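PDB 4TX1: esterase from Sinorhizobium meliloti 1021, which probably hydrolyses acetyl esters of carbohydrates and aryl acetates as a member of the SGNH-hydrolase family. Local coordinates for residues T15-G20 against A90-I95; N61-A66 against F97-N102; T84-H89 against H129-E134; R121-V126 against P139-V144. All coordinates share one frame; numbering follows the deposited sequence.

Interaction 1. Residues T15-G20 against A90-I95; sequences TVLCYG and APLDLI
Val-16 with Leu-94 and Leu-17 with Ile-95 form parallel bridges in the interior of the five-stranded sheet of the SGNH-hydrolase fold, where strand 14-20 has strand 53-59 along one edge and strand 94-98 along the other. The entry to this ladder illustrates how a side chain can stand in for main chain at a strand end. A regular parallel register would offer Thr-15 N a backbone carbonyl; instead it donates to Asp-93 OD2, on the anti lone pair of the carboxylate, at 2.8 Å. Asp-93 CG lies anti to its own carbonyl carbon (chi1 -60°), which sets CG beside the backbone N of Asp-93, from where OD2 meets Thr-15 N. Thr-15 O is gripped twice, by Asp-93 N at 3.0 Å and by Leu-94 N at 3.3 Å. Regular pairing then follows, with Leu-17 N bonded to Leu-94 O at 2.9 Å.

The two faces pack differently. Under the face bearing Leu-17, the forked end of Leu-92, from the loop before strand 94-98, crosses Thr-15 and Leu-17 at a slant: Leu-92 CD2 touches Thr-15 CG2 at 3.6 Å and Leu-17 CB at 3.9 Å. Val-85 and Leu-86 of helix 78-89 close over Leu-17 there. On the other face Val-16 and Leu-94 lie side by side, pointing the same way, CG1 to CD2 4.0 Å, beneath Leu-223 of helix 205-223. At the outer end, where a cis peptide bond leads into Pro-91, a water donates to Pro-91 O at 2.7 Å and accepts a weak bond from Thr-15 OG1.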
loop_
_atom_site.group_PDB
_atom_site.type_symbol
_atom_site.label_atom_id
_atom_site.label_comp_id
_atom_site.label_asym_id
_atom_site.label_seq_id
_atom_site.Cartn_x
_atom_site.Cartn_y
_atom_site.Cartn_z
ATOM N N THR A 15 -6.901 -27.094 16.770
ATOM C CA THR A 15 -6.420 -26.661 15.467
ATOM C C THR A 15 -5.095 -25.981 15.692
ATOM O O THR A 15 -4.915 -25.204 16.662
ATOM C CB THR A 15 -7.369 -25.675 14.807
ATOM O OG1 THR A 15 -8.663 -26.308 14.652
ATOM C CG2 THR A 15 -6.802 -25.273 13.339
ATOM N N VAL A 16 -4.143 -26.327 14.835
ATOM C CA VAL A 16 -2.774 -25.832 14.971
ATOM C C VAL A 16 -2.386 -25.169 13.654
ATOM O O VAL A 16 -2.461 -25.812 12.605
ATOM C CB VAL A 16 -1.748 -26.978 15.169
ATOM C CG1 VAL A 16 -0.329 -26.482 15.330
ATOM C CG2 VAL A 16 -2.124 -27.869 16.399
ATOM N N LEU A 17 -1.962 -23.908 13.716
ATOM C CA LEU A 17 -1.417 -23.215 12.533
ATOM C C LEU A 17 0.083 -23.207 12.597
ATOM O O LEU A 17 0.688 -22.774 13.607
ATOM C CB LEU A 17 -1.943 -21.762 12.432
ATOM C CG LEU A 17 -1.322 -20.840 11.336
ATOM C CD1 LEU A 17 -1.792 -21.287 9.963
ATOM C CD2 LEU A 17 -1.735 -19.402 11.699
ATOM N N CYS A 18 0.689 -23.607 11.483
ATOM C CA CYS A 18 2.137 -23.631 11.326
ATOM C C CYS A 18 2.557 -22.551 10.327
ATOM O O CYS A 18 2.273 -22.662 9.128
ATOM C CB CYS A 18 2.653 -24.932 10.827
ATOM S SG CYS A 18 2.170 -26.345 11.908
ATOM N N TYR A 19 3.111 -21.494 10.856
ATOM C CA TYR A 19 3.460 -20.286 10.058
ATOM C C TYR A 19 4.901 -20.174 9.884
ATOM O O TYR A 19 5.686 -19.923 10.832
ATOM C CB TYR A 19 2.889 -19.054 10.757
ATOM C CG TYR A 19 2.802 -17.769 9.913
ATOM C CD1 TYR A 19 1.905 -17.693 8.841
ATOM C CD2 TYR A 19 3.597 -16.674 10.173
ATOM C CE1 TYR A 19 1.736 -16.521 8.114
ATOM C CE2 TYR A 19 3.510 -15.504 9.367
ATOM C CZ TYR A 19 2.542 -15.435 8.375
ATOM O OH TYR A 19 2.362 -14.298 7.617
ATOM N N GLY A 20 5.362 -20.341 8.629
ATOM C CA GLY A 20 6.780 -20.332 8.379
ATOM C C GLY A 20 7.167 -20.005 6.940
ATOM O O GLY A 20 6.390 -19.366 6.212
ATOM N N ALA A 90 -9.032 -19.231 11.875
ATOM C CA ALA A 90 -9.620 -19.116 13.203
ATOM C C ALA A 90 -10.859 -20.017 13.296
ATOM O O ALA A 90 -11.611 -20.156 12.379
ATOM C CB ALA A 90 -9.998 -17.665 13.503
ATOM N N PRO A 91 -11.122 -20.529 14.492
ATOM C CA PRO A 91 -10.429 -20.353 15.743
ATOM C C PRO A 91 -9.270 -21.315 15.886
ATOM O O PRO A 91 -9.351 -22.457 15.417
ATOM C CB PRO A 91 -11.525 -20.714 16.788
ATOM C CG PRO A 91 -12.352 -21.676 16.098
ATOM C CD PRO A 91 -12.441 -21.185 14.673
ATOM N N LEU A 92 -8.181 -20.823 16.484
ATOM C CA LEU A 92 -6.964 -21.584 16.607
ATOM C C LEU A 92 -6.646 -21.871 18.078
ATOM O O LEU A 92 -6.786 -20.976 18.912
ATOM C CB LEU A 92 -5.791 -20.819 15.954
ATOM C CG LEU A 92 -5.942 -20.595 14.427
ATOM C CD1 LEU A 92 -4.946 -19.452 14.022
ATOM C CD2 LEU A 92 -5.634 -21.899 13.776
ATOM N N ASP A 93 -6.146 -23.061 18.320
ATOM C CA ASP A 93 -5.648 -23.470 19.659
ATOM C C ASP A 93 -4.174 -23.224 19.875
ATOM O O ASP A 93 -3.748 -22.867 20.977
ATOM C CB ASP A 93 -6.007 -24.943 19.923
ATOM C CG ASP A 93 -7.509 -25.156 19.891
ATOM O OD1 ASP A 93 -8.215 -24.576 20.726
ATOM O OD2 ASP A 93 -8.000 -25.747 18.945
ATOM N N LEU A 94 -3.388 -23.267 18.781
ATOM C CA LEU A 94 -1.973 -23.055 18.838
ATOM C C LEU A 94 -1.456 -22.492 17.519
ATOM O O LEU A 94 -1.815 -23.008 16.468
ATOM C CB LEU A 94 -1.228 -24.389 19.001
ATOM C CG LEU A 94 0.272 -24.429 19.153
ATOM C CD1 LEU A 94 0.842 -23.648 20.345
ATOM C CD2 LEU A 94 0.727 -25.928 19.163
ATOM N N ILE A 95 -0.598 -21.515 17.644
ATOM C CA ILE A 95 0.145 -20.994 16.461
ATOM C C ILE A 95 1.576 -21.416 16.714
ATOM O O ILE A 95 2.151 -21.113 17.795
ATOM C CB ILE A 95 0.009 -19.469 16.337
ATOM C CG1 ILE A 95 -1.481 -19.141 16.064
ATOM C CG2 ILE A 95 0.948 -19.017 15.189
ATOM C CD1 ILE A 95 -2.321 -18.757 17.175
HETATM O O HOH W 1 -10.195 -23.677 13.209
#

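Interaction 2. Residues N61-A66 against F97-N102; sequences NGRTTA and FMLGSN
Asn-102 lays its carboxamide against the backbone joining Gly-62 to Arg-63. CG stands anti to the residue's own carbonyl carbon (chi1 -67°), and from there ND2 is turned to Arg-63 O at 3.0 Å, approaching from well above the carbonyl plane. The same ND2 also donates to a water, 2.8 Å away, that takes the N-H of Gly-62. A second water donates to Arg-63 O and accepts from Gly-100 N and Asn-102 N, stitching the two loops together. Residues 100-103 match the GxND block of SGNH hydrolases, and Gly-62 the glycine of an earlier block; in relatives this asparagine and glycine line the oxyanion hole, consistent with Asn-102 lying near the probable triad of Ser-22, His-202 and Asp-199. An alanine in place of Asn-102 would probably leave Arg-63 O without its amide donor and the water on Gly-62 N without the ND2 that also holds it.

Beside the polar part, Leu-99 crosses the aliphatic stem of Arg-63, CD2 to CG 3.8 Å. The stem runs extended before bending at chi3 (-81°), and NH1 finds Gly-20 O. Thr-65 slides past Leu-99 in the opposite sense, CG2 to CB 4.0 Å, while Thr-65 OG1 bonds to Asp-103.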
loop_
_atom_site.group_PDB
_atom_site.type_symbol
_atom_site.label_atom_id
_atom_site.label_comp_id
_atom_site.label_asym_id
_atom_site.label_seq_id
_atom_site.Cartn_x
_atom_site.Cartn_y
_atom_site.Cartn_z
ATOM N N ASN A 61 7.834 -19.535 0.775
ATOM C CA ASN A 61 9.225 -19.389 0.446
ATOM C C ASN A 61 9.697 -17.900 0.495
ATOM O O ASN A 61 9.036 -17.047 -0.109
ATOM C CB ASN A 61 9.573 -19.963 -0.888
ATOM C CG ASN A 61 9.494 -21.499 -0.927
ATOM O OD1 ASN A 61 9.059 -22.134 0.041
ATOM N ND2 ASN A 61 9.725 -22.074 -2.105
ATOM N N GLY A 62 10.733 -17.638 1.259
ATOM C CA GLY A 62 11.325 -16.327 1.452
ATOM C C GLY A 62 10.666 -15.462 2.545
ATOM O O GLY A 62 10.996 -14.314 2.698
ATOM N N ARG A 63 9.696 -15.992 3.243
ATOM C CA ARG A 63 8.989 -15.195 4.203
ATOM C C ARG A 63 9.934 -14.723 5.312
ATOM O O ARG A 63 10.647 -15.510 5.822
ATOM C CB ARG A 63 7.860 -15.993 4.832
ATOM C CG ARG A 63 7.150 -15.308 5.981
ATOM C CD ARG A 63 5.909 -16.041 6.445
ATOM N NE ARG A 63 4.753 -15.793 5.629
ATOM C CZ ARG A 63 3.778 -16.662 5.411
ATOM N NH1 ARG A 63 3.849 -17.910 5.837
ATOM N NH2 ARG A 63 2.767 -16.300 4.695
ATOM N N THR A 64 9.874 -13.436 5.645
ATOM C CA THR A 64 10.624 -12.834 6.708
ATOM C C THR A 64 9.693 -12.662 7.922
ATOM O O THR A 64 8.457 -12.821 7.819
ATOM C CB THR A 64 11.116 -11.452 6.331
ATOM O OG1 THR A 64 9.967 -10.540 6.340
ATOM C CG2 THR A 64 11.816 -11.452 4.928
ATOM N N THR A 65 10.281 -12.293 9.072
ATOM C CA THR A 65 9.476 -12.100 10.219
ATOM C C THR A 65 8.551 -10.900 10.025
ATOM O O THR A 65 7.330 -11.009 10.169
ATOM C CB THR A 65 10.372 -11.943 11.498
ATOM O OG1 THR A 65 11.210 -10.799 11.354
ATOM C CG2 THR A 65 11.239 -13.205 11.841
ATOM N N ALA A 66 9.090 -9.753 9.660
ATOM C CA ALA A 66 8.292 -8.512 9.647
ATOM C C ALA A 66 8.853 -7.488 8.678
ATOM O O ALA A 66 8.770 -6.248 8.903
ATOM C CB ALA A 66 8.176 -7.884 11.062
ATOM N N PHE A 97 5.321 -20.793 15.193
ATOM C CA PHE A 97 6.154 -19.968 14.313
ATOM C C PHE A 97 7.493 -20.650 14.087
ATOM O O PHE A 97 8.158 -21.096 15.033
ATOM C CB PHE A 97 6.437 -18.614 14.899
ATOM C CG PHE A 97 5.213 -17.710 15.008
ATOM C CD1 PHE A 97 4.570 -17.289 13.860
ATOM C CD2 PHE A 97 4.733 -17.255 16.212
ATOM C CE1 PHE A 97 3.513 -16.455 13.914
ATOM C CE2 PHE A 97 3.681 -16.376 16.312
ATOM C CZ PHE A 97 3.006 -16.016 15.145
ATOM N N MET A 98 7.875 -20.735 12.832
ATOM C CA MET A 98 9.273 -21.028 12.542
ATOM C C MET A 98 9.813 -20.098 11.455
ATOM O O MET A 98 9.699 -20.370 10.230
ATOM C CB MET A 98 9.523 -22.534 12.224
ATOM C CG MET A 98 11.019 -22.820 12.240
ATOM S SD MET A 98 11.485 -24.576 12.167
ATOM C CE MET A 98 11.233 -24.866 10.423
ATOM N N LEU A 99 10.351 -18.965 11.886
ATOM C CA LEU A 99 10.825 -17.928 10.988
ATOM C C LEU A 99 12.097 -17.352 11.527
ATOM O O LEU A 99 12.380 -17.455 12.725
ATOM C CB LEU A 99 9.748 -16.824 10.814
ATOM C CG LEU A 99 8.491 -17.164 10.065
ATOM C CD1 LEU A 99 7.446 -16.001 10.186
ATOM C CD2 LEU A 99 8.821 -17.454 8.614
ATOM N N GLY A 100 12.875 -16.765 10.627
ATOM C CA GLY A 100 14.110 -16.043 10.888
ATOM C C GLY A 100 15.224 -16.301 9.910
ATOM O O GLY A 100 16.164 -15.497 9.839
ATOM N N SER A 101 15.201 -17.434 9.199
ATOM C CA SER A 101 16.248 -17.724 8.223
ATOM C C SER A 101 16.374 -16.641 7.160
ATOM O O SER A 101 17.469 -16.208 6.845
ATOM C CB SER A 101 15.996 -19.097 7.585
ATOM O OG SER A 101 16.101 -20.170 8.549
ATOM N N ASN A 102 15.225 -16.085 6.698
ATOM C CA ASN A 102 15.313 -15.067 5.665
ATOM C C ASN A 102 15.742 -13.717 6.183
ATOM O O ASN A 102 16.290 -12.911 5.461
ATOM C CB ASN A 102 14.002 -15.002 4.876
ATOM C CG ASN A 102 13.762 -16.249 4.062
ATOM O OD1 ASN A 102 14.578 -16.547 3.195
ATOM N ND2 ASN A 102 12.724 -16.995 4.334
HETATM O O HOH W 2 12.526 -19.333 2.866
HETATM O O HOH W 3 12.365 -16.671 7.771
#

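Interaction 3. Residues T84-H89 against H129-E134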
loop_
_atom_site.group_PDB
_atom_site.type_symbol
_atom_site.label_atom_id
_atom_site.label_comp_id
_atom_site.label_asym_id
_atom_site.label_seq_id
_atom_site.Cartn_x
_atom_site.Cartn_y
_atom_site.Cartn_z
ATOM N N THR A 84 -4.468 -11.867 7.977
ATOM C CA THR A 84 -5.293 -12.527 7.003
ATOM C C THR A 84 -5.236 -14.043 7.156
ATOM O O THR A 84 -6.300 -14.706 7.112
ATOM C CB THR A 84 -4.851 -12.161 5.607
ATOM O OG1 THR A 84 -5.014 -10.712 5.469
ATOM C CG2 THR A 84 -5.659 -12.879 4.529
ATOM N N VAL A 85 -4.064 -14.592 7.468
ATOM C CA VAL A 85 -3.918 -16.031 7.748
ATOM C C VAL A 85 -4.621 -16.461 9.036
ATOM O O VAL A 85 -5.385 -17.445 9.071
ATOM C CB VAL A 85 -2.448 -16.389 7.713
ATOM C CG1 VAL A 85 -2.216 -17.887 8.019
ATOM C CG2 VAL A 85 -1.924 -16.099 6.295
ATOM N N LEU A 86 -4.468 -15.651 10.080
ATOM C CA LEU A 86 -5.155 -15.958 11.363
ATOM C C LEU A 86 -6.669 -15.982 11.156
ATOM O O LEU A 86 -7.418 -16.842 11.616
ATOM C CB LEU A 86 -4.787 -14.918 12.371
ATOM C CG LEU A 86 -3.367 -14.892 12.903
ATOM C CD1 LEU A 86 -3.117 -13.684 13.806
ATOM C CD2 LEU A 86 -2.877 -16.202 13.619
ATOM N N HIS A 87 -7.133 -15.022 10.403
ATOM C CA HIS A 87 -8.537 -14.846 10.200
ATOM C C HIS A 87 -9.155 -15.968 9.377
ATOM O O HIS A 87 -10.272 -16.371 9.638
ATOM C CB HIS A 87 -8.839 -13.461 9.553
ATOM C CG HIS A 87 -10.124 -12.831 10.018
ATOM N ND1 HIS A 87 -10.268 -12.200 11.259
ATOM C CD2 HIS A 87 -11.285 -12.667 9.357
ATOM C CE1 HIS A 87 -11.502 -11.716 11.336
ATOM N NE2 HIS A 87 -12.136 -11.968 10.210
ATOM N N THR A 88 -8.425 -16.440 8.377
ATOM C CA THR A 88 -8.840 -17.533 7.530
ATOM C C THR A 88 -8.974 -18.829 8.318
ATOM O O THR A 88 -9.793 -19.711 7.989
ATOM C CB THR A 88 -7.712 -17.756 6.481
ATOM O OG1 THR A 88 -7.651 -16.575 5.626
ATOM C CG2 THR A 88 -8.027 -18.978 5.633
ATOM N N HIS A 89 -8.138 -19.020 9.305
ATOM C CA HIS A 89 -8.049 -20.353 9.947
ATOM C C HIS A 89 -8.629 -20.400 11.359
ATOM O O HIS A 89 -8.638 -21.496 11.978
ATOM C CB HIS A 89 -6.601 -20.860 9.880
ATOM C CG HIS A 89 -6.127 -21.129 8.493
ATOM N ND1 HIS A 89 -6.779 -21.982 7.627
ATOM C CD2 HIS A 89 -5.105 -20.566 7.774
ATOM C CE1 HIS A 89 -6.161 -21.960 6.448
ATOM N NE2 HIS A 89 -5.145 -21.099 6.513
ATOM N N HIS A 129 -5.395 -10.037 17.747
ATOM C CA HIS A 129 -6.209 -10.269 16.588
ATOM C C HIS A 129 -7.678 -10.152 16.904
ATOM O O HIS A 129 -8.118 -10.692 17.938
ATOM C CB HIS A 129 -5.900 -11.658 15.948
ATOM C CG HIS A 129 -6.529 -11.791 14.599
ATOM N ND1 HIS A 129 -6.013 -11.166 13.487
ATOM C CD2 HIS A 129 -7.707 -12.340 14.203
ATOM C CE1 HIS A 129 -6.825 -11.350 12.462
ATOM N NE2 HIS A 129 -7.886 -12.029 12.868
ATOM N N ASP A 130 -8.457 -9.544 16.016
ATOM C CA ASP A 130 -9.913 -9.466 16.143
ATOM C C ASP A 130 -10.565 -10.654 15.468
ATOM O O ASP A 130 -10.891 -10.657 14.293
ATOM C CB ASP A 130 -10.434 -8.135 15.566
ATOM C CG ASP A 130 -11.907 -7.890 15.902
ATOM O OD1 ASP A 130 -12.359 -8.345 16.996
ATOM O OD2 ASP A 130 -12.579 -7.229 15.092
ATOM N N TRP A 131 -10.727 -11.705 16.258
ATOM C CA TRP A 131 -11.118 -12.985 15.753
ATOM C C TRP A 131 -12.522 -12.939 15.077
ATOM O O TRP A 131 -13.319 -12.128 15.452
ATOM C CB TRP A 131 -11.067 -14.025 16.879
ATOM C CG TRP A 131 -9.735 -14.147 17.478
ATOM C CD1 TRP A 131 -9.334 -13.698 18.680
ATOM C CD2 TRP A 131 -8.609 -14.776 16.886
ATOM N NE1 TRP A 131 -8.020 -13.983 18.889
ATOM C CE2 TRP A 131 -7.545 -14.651 17.797
ATOM C CE3 TRP A 131 -8.390 -15.427 15.687
ATOM C CZ2 TRP A 131 -6.271 -15.127 17.536
ATOM C CZ3 TRP A 131 -7.114 -15.906 15.428
ATOM C CH2 TRP A 131 -6.082 -15.785 16.380
ATOM N N PRO A 132 -12.783 -13.802 14.092
ATOM C CA PRO A 132 -13.998 -13.681 13.287
ATOM C C PRO A 132 -15.290 -14.002 13.996
ATOM O O PRO A 132 -16.382 -13.599 13.472
ATOM C CB PRO A 132 -13.829 -14.711 12.191
ATOM C CG PRO A 132 -12.675 -15.506 12.553
ATOM C CD PRO A 132 -11.807 -14.699 13.452
ATOM N N THR A 133 -15.215 -14.822 14.995
ATOM C CA THR A 133 -16.380 -15.144 15.727
ATOM C C THR A 133 -15.966 -15.066 17.139
ATOM O O THR A 133 -14.828 -15.286 17.468
ATOM C CB THR A 133 -16.980 -16.524 15.405
ATOM O OG1 THR A 133 -16.017 -17.548 15.584
ATOM C CG2 THR A 133 -17.509 -16.530 13.984
ATOM N N GLU A 134 -16.870 -14.718 18.062
ATOM C CA GLU A 134 -16.511 -14.515 19.504
ATOM C C GLU A 134 -15.690 -15.653 20.077
ATOM O O GLU A 134 -15.926 -16.780 19.774
ATOM C CB GLU A 134 -17.730 -14.264 20.427
ATOM C CG GLU A 134 -17.375 -14.287 21.924
ATOM C CD GLU A 134 -18.551 -14.232 22.923
ATOM O OE1 GLU A 134 -18.735 -13.154 23.541
ATOM O OE2 GLU A 134 -19.254 -15.256 23.115
#
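His-87 and His-129 meet through one hydrogen bond, ND1 to NE2 at 2.9 Å, joining the last turns of helix 78-89 to the loop that leads from helix 112-127 to strand 140-145. The rings touch rim to rim with their planes turned 61° apart, neither lying over the other. Tight packing surrounds this bond. Leu-86 CB sits almost centrally over one face of the His-129 ring, 4.0 Å from its centroid, a CH-pi contact, and Leu-86 CB also meets Trp-131 CZ3. Pro-132 CD covers one face of the His-87 ring at 3.9 Å from the centroid. At the edge of that ring CE1 approaches Asp-130 O to 3.2 Å.

Trp-131 and Pro-132 bound the packed part. Beyond them the loop is looser: Thr-133 and Glu-134 do not touch the helix segment, and Glu-134 is exposed and poorly ordered. Asp-130 faces other chains instead, its carboxylate in a salt bridge with Arg-128 of a fourth subunit and its N-H bonded to Asp-73 of a second subunit.

Replacing His-129 with an alanine would probably leave His-87 ND1 without its mate and open a gap over Leu-86. Since either nitrogen could be the donor, the bond requires that one of the two bear the proton and the other accept it, so the histidines are unlikely to be doubly protonated together.

Interaction 4. Residues R121-V126 against P139-V144; sequences RLVNLV and PEILIV
Val-123 and Val-126, one turn apart on helix 112-127, receive the tip of Ile-141 from strand 140-145, a worked case of helix meeting strand in which the side-chain contacts between segments 121-126 and 139-144 are all aliphatic. Three groups can be told apart.

The central one is made mainly by one methyl. Ile-141 CG1 stands anti to its own carbonyl carbon (chi1 -62°) and the chain then runs on extended (chi2 173°), which delivers CD1 to the helix. There CD1 touches Val-123 CG1 at 3.7 Å and Val-126 CB at 3.8 Å. Ile-141 crosses Val-123 at a slant but reaches Val-126 tip to tip.

Flanking apolar contacts come from the residues two before and two after Ile-141. Before it, the ring of Pro-139 brings CG to 3.9 Å from Val-126 CG1. After it, Ile-143 CD1 lies 4.1 Å from Val-123 CG2, the two side chains crossing at about a right angle.

No polar bond joins the two segments: the helix bonds to itself, Leu-125 N to Arg-121 O, while the strand bonds laterally within the sheet, Glu-140 to Asp-93 and Ile-95, Leu-142 to Ile-95 and Phe-97, Ile-141 to Gly-185.

The helix segment and the strand run nearly antiparallel, at 166° with axes 10.0 Å apart, as expected where helix 112-127 connects strand 94-98 to strand 140-145 in a beta-alpha-beta crossover. Val-126 also touches Ile-95 on the adjacent strand, Leu-122 packs against Leu-82 of helix 78-89, and on the opposite face of the sheet Leu-142 meets Leu-215 of helix 205-223.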
loop_
_atom_site.group_PDB
_atom_site.type_symbol
_atom_site.label_atom_id
_atom_site.label_comp_id
_atom_site.label_asym_id
_atom_site.label_seq_id
_atom_site.Cartn_x
_atom_site.Cartn_y
_atom_site.Cartn_z
ATOM N N ARG A 121 6.723 -8.985 17.185
ATOM C CA ARG A 121 5.597 -8.380 16.500
ATOM C C ARG A 121 4.531 -9.430 16.109
ATOM O O ARG A 121 3.395 -9.193 16.297
ATOM C CB ARG A 121 6.064 -7.615 15.280
ATOM C CG ARG A 121 4.938 -7.095 14.436
ATOM C CD ARG A 121 4.187 -5.970 15.093
ATOM N NE ARG A 121 3.318 -5.324 14.144
ATOM C CZ ARG A 121 2.107 -4.908 14.395
ATOM N NH1 ARG A 121 1.585 -5.062 15.574
ATOM N NH2 ARG A 121 1.430 -4.394 13.419
ATOM N N LEU A 122 4.960 -10.576 15.566
ATOM C CA LEU A 122 4.060 -11.625 15.217
ATOM C C LEU A 122 3.277 -12.093 16.447
ATOM O O LEU A 122 2.084 -12.337 16.382
ATOM C CB LEU A 122 4.775 -12.799 14.520
ATOM C CG LEU A 122 5.500 -12.430 13.217
ATOM C CD1 LEU A 122 6.183 -13.700 12.667
ATOM C CD2 LEU A 122 4.589 -11.830 12.156
ATOM N N VAL A 123 3.978 -12.246 17.574
ATOM C CA VAL A 123 3.272 -12.700 18.795
ATOM C C VAL A 123 2.171 -11.700 19.101
ATOM O O VAL A 123 1.044 -12.073 19.425
ATOM C CB VAL A 123 4.251 -12.872 19.990
ATOM C CG1 VAL A 123 3.429 -13.145 21.263
ATOM C CG2 VAL A 123 5.218 -14.022 19.627
ATOM N N ASN A 124 2.515 -10.425 19.094
ATOM C CA ASN A 124 1.506 -9.385 19.421
ATOM C C ASN A 124 0.314 -9.352 18.443
ATOM O O ASN A 124 -0.812 -9.091 18.862
ATOM C CB ASN A 124 2.191 -8.009 19.472
ATOM C CG ASN A 124 3.052 -7.859 20.741
ATOM O OD1 ASN A 124 2.603 -8.257 21.860
ATOM N ND2 ASN A 124 4.270 -7.359 20.587
ATOM N N LEU A 125 0.574 -9.644 17.149
ATOM C CA LEU A 125 -0.503 -9.746 16.164
ATOM C C LEU A 125 -1.467 -10.850 16.536
ATOM O O LEU A 125 -2.678 -10.725 16.323
ATOM C CB LEU A 125 0.063 -9.919 14.720
ATOM C CG LEU A 125 0.697 -8.631 14.195
ATOM C CD1 LEU A 125 1.502 -9.039 12.926
ATOM C CD2 LEU A 125 -0.361 -7.561 13.873
ATOM N N VAL A 126 -0.971 -11.976 17.060
ATOM C CA VAL A 126 -1.822 -13.067 17.459
ATOM C C VAL A 126 -2.662 -12.602 18.696
ATOM O O VAL A 126 -3.918 -12.807 18.718
ATOM C CB VAL A 126 -1.031 -14.345 17.819
ATOM C CG1 VAL A 126 -1.985 -15.390 18.358
ATOM C CG2 VAL A 126 -0.295 -14.885 16.567
ATOM N N PRO A 139 -5.205 -18.153 21.692
ATOM C CA PRO A 139 -4.427 -19.316 21.318
ATOM C C PRO A 139 -3.105 -19.342 22.073
ATOM O O PRO A 139 -2.571 -18.301 22.463
ATOM C CB PRO A 139 -4.177 -19.141 19.827
ATOM C CG PRO A 139 -4.819 -17.890 19.415
ATOM C CD PRO A 139 -5.762 -17.489 20.499
ATOM N N GLU A 140 -2.583 -20.547 22.271
ATOM C CA GLU A 140 -1.231 -20.701 22.731
ATOM C C GLU A 140 -0.281 -20.408 21.555
ATOM O O GLU A 140 -0.674 -20.520 20.400
ATOM C CB GLU A 140 -1.007 -22.150 23.175
ATOM C CG GLU A 140 -1.882 -22.530 24.352
ATOM C CD GLU A 140 -1.466 -21.805 25.610
ATOM O OE1 GLU A 140 -0.233 -21.624 25.841
ATOM O OE2 GLU A 140 -2.381 -21.413 26.384
ATOM N N ILE A 141 0.929 -20.030 21.885
ATOM C CA ILE A 141 1.956 -19.718 20.860
ATOM C C ILE A 141 3.256 -20.449 21.151
ATOM O O ILE A 141 3.793 -20.381 22.289
ATOM C CB ILE A 141 2.204 -18.207 20.855
ATOM C CG1 ILE A 141 0.927 -17.435 20.482
ATOM C CG2 ILE A 141 3.223 -17.843 19.758
ATOM C CD1 ILE A 141 1.067 -15.902 20.620
ATOM N N LEU A 142 3.775 -21.117 20.138
ATOM C CA LEU A 142 5.060 -21.805 20.178
ATOM C C LEU A 142 6.038 -21.117 19.217
ATOM O O LEU A 142 5.777 -21.161 17.977
ATOM C CB LEU A 142 4.888 -23.221 19.786
ATOM C CG LEU A 142 5.916 -24.297 20.054
ATOM C CD1 LEU A 142 5.844 -25.610 19.299
ATOM C CD2 LEU A 142 7.100 -23.961 20.996
ATOM N N ILE A 143 7.153 -20.658 19.747
ATOM C CA ILE A 143 8.224 -20.030 18.985
ATOM C C ILE A 143 9.280 -21.108 18.709
ATOM O O ILE A 143 9.881 -21.648 19.626
ATOM C CB ILE A 143 8.858 -18.847 19.669
ATOM C CG1 ILE A 143 7.775 -17.778 19.867
ATOM C CG2 ILE A 143 10.060 -18.307 18.885
ATOM C CD1 ILE A 143 8.123 -16.631 20.783
ATOM N N VAL A 144 9.531 -21.384 17.442
ATOM C CA VAL A 144 10.549 -22.353 17.072
ATOM C C VAL A 144 11.725 -21.650 16.398
ATOM O O VAL A 144 11.584 -20.886 15.372
ATOM C CB VAL A 144 9.972 -23.451 16.194
ATOM C CG1 VAL A 144 11.074 -24.475 15.894
ATOM C CG2 VAL A 144 8.728 -24.099 16.771
#

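Strand 94-98 ties the set together: its start lies in interaction 1 and its end in interaction 2, centres about 16 Å apart, and strand 140-145 of interaction 4 pairs along it through probable hydrogen bonds, Ile-95 O to Leu-142 N at 2.9 Å and Phe-97 O to Val-144 N at 2.8 Å. Interactions 1 and 2 touch at Gly-20 C and Leu-99 CD2, 3.5 Å apart, with Gly-20 two residues before the probable nucleophile Ser-22. Interaction 3, at the sheet's far end, is centred about 21 Å from interaction 2, and Trp-131 joins it to interaction 1, through Ala-90, and interaction 4, through Pro-139. Interactions 2 and 3 both reach neighbouring subunits; interaction 2 also lies by the probable active site.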